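Acyl-coenzyme A oxidase acox-1.1 (Caenorhabditis elegans, PDB 5K3H) catalyses the FAD-dependent desaturation of acyl-CoA thioesters to (2E)-enoyl-CoA with release of hydrogen peroxide, the first step of peroxisomal beta-oxidation. Local coordinates at residues V467-A472 with R536-L541; G323-D326 with E331-V334; Q33-E38 with R42-I47; A167-D170 with E175-L178. All blocks are in the same frame, centred on the assembly; numbering follows the deposited sequence.

Contact 1 of 4, residues V467-A472 with R536-L541; sequences VAYLGA and RLHTRL
The phenol ring of Y469 is sandwiched between two leucines: L541 places CD2 over the centre of one face, 3.7 Å from the ring centroid and 14° off the normal, a CH-pi contact, while CG of neighbouring L470 lies toward the rim of the opposite face. At the ring's edge, in plane, comes ND1 of H538. Y469 OH and H538 ND1 are 2.6 Å apart, a hydrogen bond in which either group could be the donor. The two rings meet rim to rim, with planes at 18° and neither over the other's face. H538 holds CG anti to the backbone N (chi1 170°), which swings the imidazole out from its helix to the hydroxyl. The contact ties a 3-10 turn in the loop between helices 437-456 and 489-515 to helix 520-553, in the C-terminal helical part of the oxidase; H538 lies two residues on from R536, which binds the ATP shared between subunits. With a phenylalanine in place of Y469, H538 ND1 would probably lose its partner across the contact and the imidazole would be freer to turn. V467 CG2 approaches H538 CE1 obliquely at 4.3 Å, and A499 of helix 489-515 touches the tyrosine.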
loop_
_atom_site.group_PDB
_atom_site.type_symbol
_atom_site.label_atom_id
_atom_site.label_comp_id
_atom_site.label_asym_id
_atom_site.label_seq_id
_atom_site.Cartn_x
_atom_site.Cartn_y
_atom_site.Cartn_z
ATOM N N VAL B 467 19.701 8.720 25.211
ATOM C CA VAL B 467 19.593 7.341 25.664
ATOM C C VAL B 467 19.690 7.230 27.181
ATOM O O VAL B 467 19.599 6.121 27.727
ATOM C CB VAL B 467 20.660 6.471 24.946
ATOM C CG1 VAL B 467 21.965 6.367 25.658
ATOM C CG2 VAL B 467 20.098 5.160 24.521
ATOM N N ALA B 468 19.765 8.373 27.880
ATOM C CA ALA B 468 19.884 8.415 29.337
ATOM C C ALA B 468 18.691 7.796 30.026
ATOM O O ALA B 468 18.830 7.254 31.123
ATOM C CB ALA B 468 20.017 9.854 29.816
ATOM N N TYR B 469 17.503 7.922 29.431
ATOM C CA TYR B 469 16.309 7.327 30.012
ATOM C C TYR B 469 16.494 5.833 30.240
ATOM O O TYR B 469 15.719 5.231 30.996
ATOM C CB TYR B 469 15.099 7.601 29.112
ATOM C CG TYR B 469 15.003 6.725 27.880
ATOM C CD1 TYR B 469 15.731 7.014 26.741
ATOM C CD2 TYR B 469 14.150 5.618 27.855
ATOM C CE1 TYR B 469 15.641 6.206 25.616
ATOM C CE2 TYR B 469 14.050 4.811 26.740
ATOM C CZ TYR B 469 14.797 5.106 25.625
ATOM O OH TYR B 469 14.703 4.321 24.498
ATOM N N LEU B 470 17.456 5.206 29.542
ATOM C CA LEU B 470 17.703 3.784 29.746
ATOM C C LEU B 470 18.294 3.516 31.125
ATOM O O LEU B 470 18.151 2.403 31.654
ATOM C CB LEU B 470 18.613 3.215 28.650
ATOM C CG LEU B 470 17.993 3.056 27.260
ATOM C CD1 LEU B 470 18.992 2.393 26.333
ATOM C CD2 LEU B 470 16.664 2.270 27.335
ATOM N N GLY B 471 18.982 4.498 31.708
ATOM C CA GLY B 471 19.527 4.349 33.039
ATOM C C GLY B 471 18.678 4.906 34.169
ATOM O O GLY B 471 19.085 4.815 35.331
ATOM N N ALA B 472 17.512 5.478 33.869
ATOM C CA ALA B 472 16.651 6.090 34.868
ATOM C C ALA B 472 15.733 5.066 35.528
ATOM O O ALA B 472 15.451 4.002 34.977
ATOM C CB ALA B 472 15.822 7.212 34.240
ATOM N N ARG B 536 12.197 0.633 17.396
ATOM C CA ARG B 536 10.990 1.382 17.040
ATOM C C ARG B 536 10.411 2.143 18.235
ATOM O O ARG B 536 10.000 3.300 18.110
ATOM C CB ARG B 536 9.943 0.424 16.465
ATOM C CG ARG B 536 10.309 -0.155 15.114
ATOM C CD ARG B 536 9.107 -0.809 14.436
ATOM N NE ARG B 536 9.517 -1.720 13.377
ATOM C CZ ARG B 536 9.615 -3.036 13.520
ATOM N NH1 ARG B 536 9.291 -3.587 14.675
ATOM N NH2 ARG B 536 10.026 -3.800 12.512
ATOM N N LEU B 537 10.307 1.492 19.395
ATOM C CA LEU B 537 9.765 2.189 20.558
ATOM C C LEU B 537 10.636 3.385 20.924
ATOM O O LEU B 537 10.134 4.458 21.259
ATOM C CB LEU B 537 9.625 1.211 21.728
ATOM C CG LEU B 537 8.573 0.101 21.557
ATOM C CD1 LEU B 537 8.720 -0.943 22.627
ATOM C CD2 LEU B 537 7.150 0.684 21.586
ATOM N N HIS B 538 11.948 3.220 20.838
ATOM C CA HIS B 538 12.858 4.318 21.128
ATOM C C HIS B 538 12.657 5.462 20.139
ATOM O O HIS B 538 12.582 6.639 20.532
ATOM C CB HIS B 538 14.284 3.772 21.093
ATOM C CG HIS B 538 15.340 4.823 21.150
ATOM N ND1 HIS B 538 15.792 5.355 22.342
ATOM C CD2 HIS B 538 16.075 5.402 20.167
ATOM C CE1 HIS B 538 16.742 6.237 22.086
ATOM N NE2 HIS B 538 16.937 6.279 20.777
ATOM N N THR B 539 12.514 5.121 18.850
ATOM C CA THR B 539 12.333 6.131 17.818
ATOM C C THR B 539 10.999 6.853 17.990
ATOM O O THR B 539 10.945 8.085 17.920
ATOM C CB THR B 539 12.433 5.470 16.435
ATOM O OG1 THR B 539 13.703 4.811 16.314
ATOM C CG2 THR B 539 12.296 6.508 15.332
ATOM N N ARG B 540 9.924 6.100 18.264
ATOM C CA ARG B 540 8.622 6.709 18.529
ATOM C C ARG B 540 8.660 7.583 19.782
ATOM O O ARG B 540 7.997 8.629 19.835
ATOM C CB ARG B 540 7.539 5.628 18.631
ATOM C CG ARG B 540 7.358 4.870 17.311
ATOM C CD ARG B 540 6.446 3.661 17.400
ATOM N NE ARG B 540 5.037 4.021 17.478
ATOM C CZ ARG B 540 4.039 3.148 17.387
ATOM N NH1 ARG B 540 4.292 1.866 17.216
ATOM N NH2 ARG B 540 2.785 3.547 17.463
ATOM N N LEU B 541 9.400 7.166 20.811
ATOM C CA LEU B 541 9.528 8.009 21.998
ATOM C C LEU B 541 10.163 9.357 21.660
ATOM O O LEU B 541 9.705 10.405 22.135
ATOM C CB LEU B 541 10.334 7.282 23.073
ATOM C CG LEU B 541 10.964 8.159 24.160
ATOM C CD1 LEU B 541 9.881 8.802 25.042
ATOM C CD2 LEU B 541 11.932 7.320 24.985
#

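Contact 2 of 4, residues G323-D326 with E331-V334; sequences GQID and EVKV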
loop_
_atom_site.group_PDB
_atom_site.type_symbol
_atom_site.label_atom_id
_atom_site.label_comp_id
_atom_site.label_asym_id
_atom_site.label_seq_id
_atom_site.Cartn_x
_atom_site.Cartn_y
_atom_site.Cartn_z
ATOM N N GLY B 323 -24.676 8.041 3.779
ATOM C CA GLY B 323 -25.220 7.382 4.940
ATOM C C GLY B 323 -25.815 8.382 5.911
ATOM O O GLY B 323 -25.648 9.604 5.803
ATOM N N GLN B 324 -26.563 7.844 6.863
ATOM C CA GLN B 324 -27.222 8.647 7.872
ATOM C C GLN B 324 -26.705 8.280 9.246
ATOM O O GLN B 324 -26.338 7.125 9.505
ATOM C CB GLN B 324 -28.729 8.478 7.827
ATOM C CG GLN B 324 -29.371 9.317 6.771
ATOM C CD GLN B 324 -30.804 8.955 6.606
ATOM O OE1 GLN B 324 -31.105 7.835 6.189
ATOM N NE2 GLN B 324 -31.708 9.884 6.906
ATOM N N ILE B 325 -26.641 9.287 10.107
ATOM C CA ILE B 325 -26.523 9.020 11.530
ATOM C C ILE B 325 -27.961 9.067 12.019
ATOM O O ILE B 325 -28.647 8.043 11.991
ATOM C CB ILE B 325 -25.574 10.005 12.244
ATOM C CG1 ILE B 325 -24.131 9.759 11.765
ATOM C CG2 ILE B 325 -25.650 9.843 13.749
ATOM C CD1 ILE B 325 -23.112 10.801 12.208
ATOM N N ASP B 326 -28.476 10.256 12.339
ATOM C CA ASP B 326 -29.901 10.392 12.631
ATOM C C ASP B 326 -30.739 10.126 11.384
ATOM O O ASP B 326 -30.532 10.739 10.337
ATOM C CB ASP B 326 -30.208 11.777 13.210
ATOM C CG ASP B 326 -31.664 11.917 13.660
ATOM O OD1 ASP B 326 -32.563 11.488 12.900
ATOM O OD2 ASP B 326 -31.917 12.386 14.792
ATOM N N GLU B 331 -28.345 12.961 4.763
ATOM C CA GLU B 331 -27.060 12.278 4.742
ATOM C C GLU B 331 -25.970 13.189 5.295
ATOM O O GLU B 331 -25.956 14.397 5.040
ATOM C CB GLU B 331 -26.737 11.854 3.316
ATOM C CG GLU B 331 -27.612 10.697 2.798
ATOM C CD GLU B 331 -27.197 10.258 1.391
ATOM O OE1 GLU B 331 -27.522 11.000 0.418
ATOM O OE2 GLU B 331 -26.553 9.190 1.253
ATOM N N VAL B 332 -25.086 12.621 6.102
ATOM C CA VAL B 332 -24.075 13.410 6.776
ATOM C C VAL B 332 -22.793 13.363 5.959
ATOM O O VAL B 332 -22.538 12.424 5.196
ATOM C CB VAL B 332 -23.837 12.925 8.227
ATOM C CG1 VAL B 332 -25.097 13.017 9.059
ATOM C CG2 VAL B 332 -23.331 11.519 8.208
ATOM N N LYS B 333 -21.965 14.394 6.124
ATOM C CA LYS B 333 -20.596 14.339 5.633
ATOM C C LYS B 333 -19.905 13.129 6.243
ATOM O O LYS B 333 -20.035 12.882 7.441
ATOM C CB LYS B 333 -19.847 15.601 6.052
ATOM C CG LYS B 333 -20.426 16.896 5.548
ATOM C CD LYS B 333 -19.724 18.049 6.220
ATOM C CE LYS B 333 -20.307 19.377 5.805
ATOM N NZ LYS B 333 -19.550 20.519 6.416
ATOM N N VAL B 334 -19.138 12.379 5.441
ATOM C CA VAL B 334 -18.480 11.228 6.051
ATOM C C VAL B 334 -17.488 11.661 7.124
ATOM O O VAL B 334 -17.188 10.877 8.028
ATOM C CB VAL B 334 -17.817 10.323 5.002
ATOM C CG1 VAL B 334 -18.871 9.828 4.044
ATOM C CG2 VAL B 334 -16.712 11.040 4.266
#
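The loop joining helices 300-319 and 338-367 doubles back on itself here, and its two arms, 323-326 and 331-334, are tied by a backbone bond from V332 N to G323 O, 3.1 Å long, with the donor nearly in line with the carbonyl. The same oxygen receives a CA-H...O contact from E331 CA at 3.2 Å. E331 runs its extended side chain alongside the glycine: CB lies 3.5 Å from G323 O, and OE2 takes a weak bond from G323 N at 3.4 Å. That side chain is about 8 Å from the side chain of the FAD-binding R320. Beyond the glycine, I325 and V332 cross at about a right angle, with I325 CG1 4.0 Å from V332 CG2, the contact's apolar patch. CG2 of V332 sits between its backbone N and carbonyl carbon, and from there it also reaches G323 O at 3.8 Å. The amide of Q324 turns to E329 O within the loop. Y337, just before helix 338-367, touches both I325 and V332. The second subunit touches both arms: its H156 packs on E331, its N525, on helix 520-553, packs on I325, and its K519, just before that helix, forms a salt bridge with D326.

Contact 3 of 4, residues Q33-E38 with R42-I47; sequences QIYGGE and RRRREI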
loop_
_atom_site.group_PDB
_atom_site.type_symbol
_atom_site.label_atom_id
_atom_site.label_comp_id
_atom_site.label_asym_id
_atom_site.label_seq_id
_atom_site.Cartn_x
_atom_site.Cartn_y
_atom_site.Cartn_z
ATOM N N GLN B 33 4.651 28.464 11.590
ATOM C CA GLN B 33 5.106 27.418 12.507
ATOM C C GLN B 33 5.631 26.189 11.754
ATOM O O GLN B 33 6.718 25.683 12.055
ATOM C CB GLN B 33 3.958 27.050 13.442
ATOM C CG GLN B 33 4.373 26.400 14.718
ATOM C CD GLN B 33 5.433 27.153 15.482
ATOM O OE1 GLN B 33 6.469 26.594 15.802
ATOM N NE2 GLN B 33 5.176 28.413 15.793
ATOM N N ILE B 34 4.892 25.725 10.737
ATOM C CA ILE B 34 5.264 24.518 9.992
ATOM C C ILE B 34 6.579 24.714 9.248
ATOM O O ILE B 34 7.412 23.804 9.184
ATOM C CB ILE B 34 4.137 24.106 9.016
ATOM C CG1 ILE B 34 2.893 23.593 9.750
ATOM C CG2 ILE B 34 4.627 23.071 7.997
ATOM C CD1 ILE B 34 1.703 23.456 8.852
ATOM N N TYR B 35 6.770 25.866 8.616
ATOM C CA TYR B 35 7.903 26.027 7.707
ATOM C C TYR B 35 9.056 26.808 8.332
ATOM O O TYR B 35 10.014 27.153 7.628
ATOM C CB TYR B 35 7.437 26.689 6.397
ATOM C CG TYR B 35 6.524 25.798 5.580
ATOM C CD1 TYR B 35 7.001 24.609 5.021
ATOM C CD2 TYR B 35 5.172 26.121 5.402
ATOM C CE1 TYR B 35 6.171 23.766 4.287
ATOM C CE2 TYR B 35 4.326 25.282 4.650
ATOM C CZ TYR B 35 4.844 24.105 4.106
ATOM O OH TYR B 35 4.042 23.276 3.376
ATOM N N GLY B 36 8.994 27.079 9.635
ATOM C CA GLY B 36 10.116 27.686 10.327
ATOM C C GLY B 36 10.248 29.189 10.222
ATOM O O GLY B 36 11.371 29.702 10.196
ATOM N N GLY B 37 9.150 29.916 10.161
ATOM C CA GLY B 37 9.185 31.367 10.230
ATOM C C GLY B 37 8.184 32.009 9.294
ATOM O O GLY B 37 7.800 31.449 8.269
ATOM N N GLU B 38 7.738 33.212 9.660
ATOM C CA GLU B 38 6.744 33.907 8.847
ATOM C C GLU B 38 7.274 34.210 7.444
ATOM O O GLU B 38 6.512 34.169 6.466
ATOM C CB GLU B 38 6.276 35.176 9.570
ATOM C CG GLU B 38 6.074 36.384 8.672
ATOM C CD GLU B 38 4.767 36.352 7.886
ATOM O OE1 GLU B 38 3.912 35.479 8.182
ATOM O OE2 GLU B 38 4.605 37.200 6.964
ATOM N N ARG B 42 5.566 32.884 3.946
ATOM C CA ARG B 42 5.102 33.869 2.970
ATOM C C ARG B 42 5.801 33.704 1.627
ATOM O O ARG B 42 5.187 33.888 0.569
ATOM C CB ARG B 42 5.297 35.290 3.501
ATOM C CG ARG B 42 4.629 36.308 2.602
ATOM C CD ARG B 42 5.118 37.708 2.811
ATOM N NE ARG B 42 5.262 38.025 4.222
ATOM C CZ ARG B 42 6.112 38.928 4.699
ATOM N NH1 ARG B 42 6.902 39.602 3.870
ATOM N NH2 ARG B 42 6.169 39.162 6.002
ATOM N N ARG B 43 7.092 33.382 1.639
ATOM C CA ARG B 43 7.786 33.236 0.369
ATOM C C ARG B 43 7.174 32.111 -0.461
ATOM O O ARG B 43 7.135 32.191 -1.694
ATOM C CB ARG B 43 9.287 33.020 0.596
ATOM C CG ARG B 43 10.060 34.306 0.966
ATOM C CD ARG B 43 10.080 35.260 -0.219
ATOM N NE ARG B 43 10.686 34.665 -1.409
ATOM C CZ ARG B 43 10.182 34.788 -2.638
ATOM N NH1 ARG B 43 9.066 35.470 -2.819
ATOM N NH2 ARG B 43 10.786 34.228 -3.684
ATOM N N ARG B 44 6.704 31.046 0.196
ATOM C CA ARG B 44 5.981 29.990 -0.518
ATOM C C ARG B 44 4.752 30.545 -1.230
ATOM O O ARG B 44 4.480 30.205 -2.390
ATOM C CB ARG B 44 5.575 28.865 0.443
ATOM C CG ARG B 44 6.740 28.027 0.991
ATOM C CD ARG B 44 6.247 26.882 1.855
ATOM N NE ARG B 44 5.603 25.814 1.098
ATOM C CZ ARG B 44 4.288 25.739 0.874
ATOM N NH1 ARG B 44 3.477 26.680 1.335
ATOM N NH2 ARG B 44 3.773 24.729 0.192
ATOM N N ARG B 45 3.976 31.379 -0.535
ATOM C CA ARG B 45 2.777 31.942 -1.147
ATOM C C ARG B 45 3.130 32.873 -2.294
ATOM O O ARG B 45 2.423 32.895 -3.309
ATOM C CB ARG B 45 1.934 32.662 -0.095
ATOM C CG ARG B 45 1.506 31.701 1.011
ATOM C CD ARG B 45 0.386 32.223 1.872
ATOM N NE ARG B 45 0.771 33.398 2.653
ATOM C CZ ARG B 45 1.416 33.344 3.812
ATOM N NH1 ARG B 45 1.775 32.170 4.326
ATOM N NH2 ARG B 45 1.715 34.461 4.447
ATOM N N GLU B 46 4.230 33.641 -2.159
ATOM C CA GLU B 46 4.659 34.534 -3.233
ATOM C C GLU B 46 5.148 33.755 -4.439
ATOM O O GLU B 46 4.837 34.116 -5.579
ATOM C CB GLU B 46 5.757 35.478 -2.738
ATOM C CG GLU B 46 5.307 36.445 -1.673
ATOM C CD GLU B 46 6.423 37.356 -1.177
ATOM O OE1 GLU B 46 7.569 37.199 -1.628
ATOM O OE2 GLU B 46 6.170 38.218 -0.312
ATOM N N ILE B 47 5.930 32.699 -4.202
ATOM C CA ILE B 47 6.394 31.826 -5.280
ATOM C C ILE B 47 5.215 31.218 -6.029
ATOM O O ILE B 47 5.204 31.159 -7.266
ATOM C CB ILE B 47 7.319 30.730 -4.723
ATOM C CG1 ILE B 47 8.647 31.306 -4.249
ATOM C CG2 ILE B 47 7.510 29.624 -5.737
ATOM C CD1 ILE B 47 9.401 30.350 -3.341
HETATM O O HOH W 1 2.774 32.928 7.207
#
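OE2 of E38 is gripped by two nitrogens of R42, NH2 at 2.7 Å and NE at 2.9 Å, a side-on salt bridge. Both bonds come in on the anti side of the carboxylate and lie close to the guanidinium plane, but the NE contact stands 32° out of the carboxylate plane. A bend at chi3 (-43°) curls the arginine back along its helix toward E38. The backbone adds the helical bond from R42 N to E38 O, 3.0 Å. The other carboxylate oxygen, OE1, accepts from a water 3.0 Å away that in turn accepts from R45 NH1, so E38 is linked to two arginines; R45 NH1 also pairs with E619.

A second, separate contact is a cation-pi stack. The guanidinium of R44 lies flat on the ring of Y35, planes at 7° and centres 4.3 Å apart. R44 CD stands over the middle of the ring at 3.6 Å from its centroid, and the group extends from there toward the hydroxyl. I34 CG2 covers the opposite face. The stack is fixed at its polar ends, since Y35 OH bonds to W618 O and R44 NH1 to E619 O.

G36, with positive phi, forms a Schellman motif just after helix 27-35, and G37 is the N-cap of helix 38-52; the contact therefore spans the two-glycine turn between these helices. Its stacked pair is covered by the W618-F620 loop after helix 590-616, while R43 reaches across to E97 of helix 97-105.

Contact 4 of 4, residues A167-D170 with E175-L178; sequences ATYD and EFVL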
loop_
_atom_site.group_PDB
_atom_site.type_symbol
_atom_site.label_atom_id
_atom_site.label_comp_id
_atom_site.label_asym_id
_atom_site.label_seq_id
_atom_site.Cartn_x
_atom_site.Cartn_y
_atom_site.Cartn_z
ATOM N N ALA B 167 37.949 -0.938 -8.656
ATOM C CA ALA B 167 38.774 0.111 -9.231
ATOM C C ALA B 167 40.204 -0.267 -8.895
ATOM O O ALA B 167 40.630 -0.119 -7.743
ATOM C CB ALA B 167 38.414 1.486 -8.669
ATOM N N THR B 168 40.947 -0.737 -9.885
ATOM C CA THR B 168 42.273 -1.281 -9.646
ATOM C C THR B 168 43.284 -0.228 -10.074
ATOM O O THR B 168 43.195 0.312 -11.189
ATOM C CB THR B 168 42.507 -2.596 -10.404
ATOM O OG1 THR B 168 41.495 -3.559 -10.065
ATOM C CG2 THR B 168 43.862 -3.182 -10.041
ATOM N N TYR B 169 44.192 0.117 -9.162
ATOM C CA TYR B 169 45.158 1.161 -9.457
ATOM C C TYR B 169 46.254 0.592 -10.347
ATOM O O TYR B 169 46.958 -0.346 -9.953
ATOM C CB TYR B 169 45.765 1.754 -8.187
ATOM C CG TYR B 169 46.653 2.906 -8.569
ATOM C CD1 TYR B 169 46.159 3.914 -9.389
ATOM C CD2 TYR B 169 47.980 2.983 -8.160
ATOM C CE1 TYR B 169 46.937 4.971 -9.768
ATOM C CE2 TYR B 169 48.777 4.056 -8.539
ATOM C CZ TYR B 169 48.241 5.045 -9.346
ATOM O OH TYR B 169 48.978 6.128 -9.769
ATOM N N ASP B 170 46.409 1.180 -11.533
ATOM C CA ASP B 170 47.430 0.797 -12.501
ATOM C C ASP B 170 48.601 1.763 -12.350
ATOM O O ASP B 170 48.557 2.886 -12.858
ATOM C CB ASP B 170 46.832 0.835 -13.903
ATOM C CG ASP B 170 47.794 0.343 -14.967
ATOM O OD1 ASP B 170 49.025 0.515 -14.809
ATOM O OD2 ASP B 170 47.312 -0.215 -15.982
ATOM N N GLU B 175 46.443 5.301 -13.619
ATOM C CA GLU B 175 45.024 5.251 -13.930
ATOM C C GLU B 175 44.340 4.256 -13.013
ATOM O O GLU B 175 44.973 3.317 -12.524
ATOM C CB GLU B 175 44.789 4.839 -15.376
ATOM C CG GLU B 175 45.039 5.901 -16.410
ATOM C CD GLU B 175 44.971 5.313 -17.788
ATOM O OE1 GLU B 175 45.642 4.283 -18.022
ATOM O OE2 GLU B 175 44.195 5.824 -18.615
ATOM N N PHE B 176 43.043 4.470 -12.778
ATOM C CA PHE B 176 42.180 3.444 -12.194
ATOM C C PHE B 176 41.442 2.698 -13.295
ATOM O O PHE B 176 40.949 3.321 -14.243
ATOM C CB PHE B 176 41.199 4.049 -11.187
ATOM C CG PHE B 176 41.865 4.458 -9.908
ATOM C CD1 PHE B 176 42.108 3.522 -8.915
ATOM C CD2 PHE B 176 42.320 5.748 -9.736
ATOM C CE1 PHE B 176 42.748 3.867 -7.750
ATOM C CE2 PHE B 176 42.965 6.108 -8.580
ATOM C CZ PHE B 176 43.175 5.162 -7.573
ATOM N N VAL B 177 41.412 1.368 -13.189
ATOM C CA VAL B 177 40.702 0.511 -14.136
ATOM C C VAL B 177 39.435 0.056 -13.422
ATOM O O VAL B 177 39.506 -0.706 -12.458
ATOM C CB VAL B 177 41.552 -0.696 -14.567
ATOM C CG1 VAL B 177 40.705 -1.728 -15.258
ATOM C CG2 VAL B 177 42.746 -0.297 -15.430
ATOM N N LEU B 178 38.271 0.529 -13.864
ATOM C CA LEU B 178 36.998 0.155 -13.255
ATOM C C LEU B 178 36.498 -1.111 -13.928
ATOM O O LEU B 178 36.625 -1.259 -15.150
ATOM C CB LEU B 178 35.972 1.277 -13.409
ATOM C CG LEU B 178 35.872 2.404 -12.361
ATOM C CD1 LEU B 178 37.211 2.846 -11.838
ATOM C CD2 LEU B 178 35.181 3.607 -13.002
HETATM O O HOH W 2 39.351 -3.245 -11.490
#
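F176 and Y169, cross-strand neighbours in a non-hydrogen-bonded pair, make up the close-packed face of this hairpin together with A167 and L178. Y169 CD1 stands over one face of the F176 ring, offset toward its rim and 3.7 Å from CZ; the planes meet at 44°, neither stacked nor edge-to-face. Y169 has CG anti to its backbone N (chi1 -175°), a turn that carries the ring across to the other strand, where CD1 also comes within 3.4 Å of E175 O. Farther along, A167 CB touches L178 CD1 at 3.7 Å. An alanine at F176 would be likely to open a gap beside Y169 CD1 and take from F218 the ring it meets.

The other face, with T168, V177, D170 and E175, is looser and partly exposed. There a water joins T168 OG1 and V177 O, 2.6 and 2.7 Å away. D170 and E175 both pair with R259, and E175 OE1 also bonds to T173 OG1. Reciprocal backbone bonds join T168 to V177 and D170 to E175, the longest from E175 N to D170 O at 3.3 Å. This is a beta hairpin, flanked by strands 199-208 and 258-261, in the beta domain of the acyl-CoA oxidase and dehydrogenase fold.

How the contacts relate
Along the chain the order is contact 3, contact 4, contact 2, contact 1, each closing before the next opens, and none touches another. Contact 3 lies in the N-terminal helices, contact 4 in the mixed beta sheet, contact 2 in the loop between helices 300-319 and 338-367, and contact 1 among the helices that follow. Contacts 2 and 4 sit on opposite sides of the chain's centre, centres about 71 Å apart, whereas contacts 1 and 3 are the nearest pair, at about 33 Å between centres. They thus sample the helical and beta parts of one subunit; contact 2 alone is touched by the second subunit, and FAD and ATP are shared across the dimer.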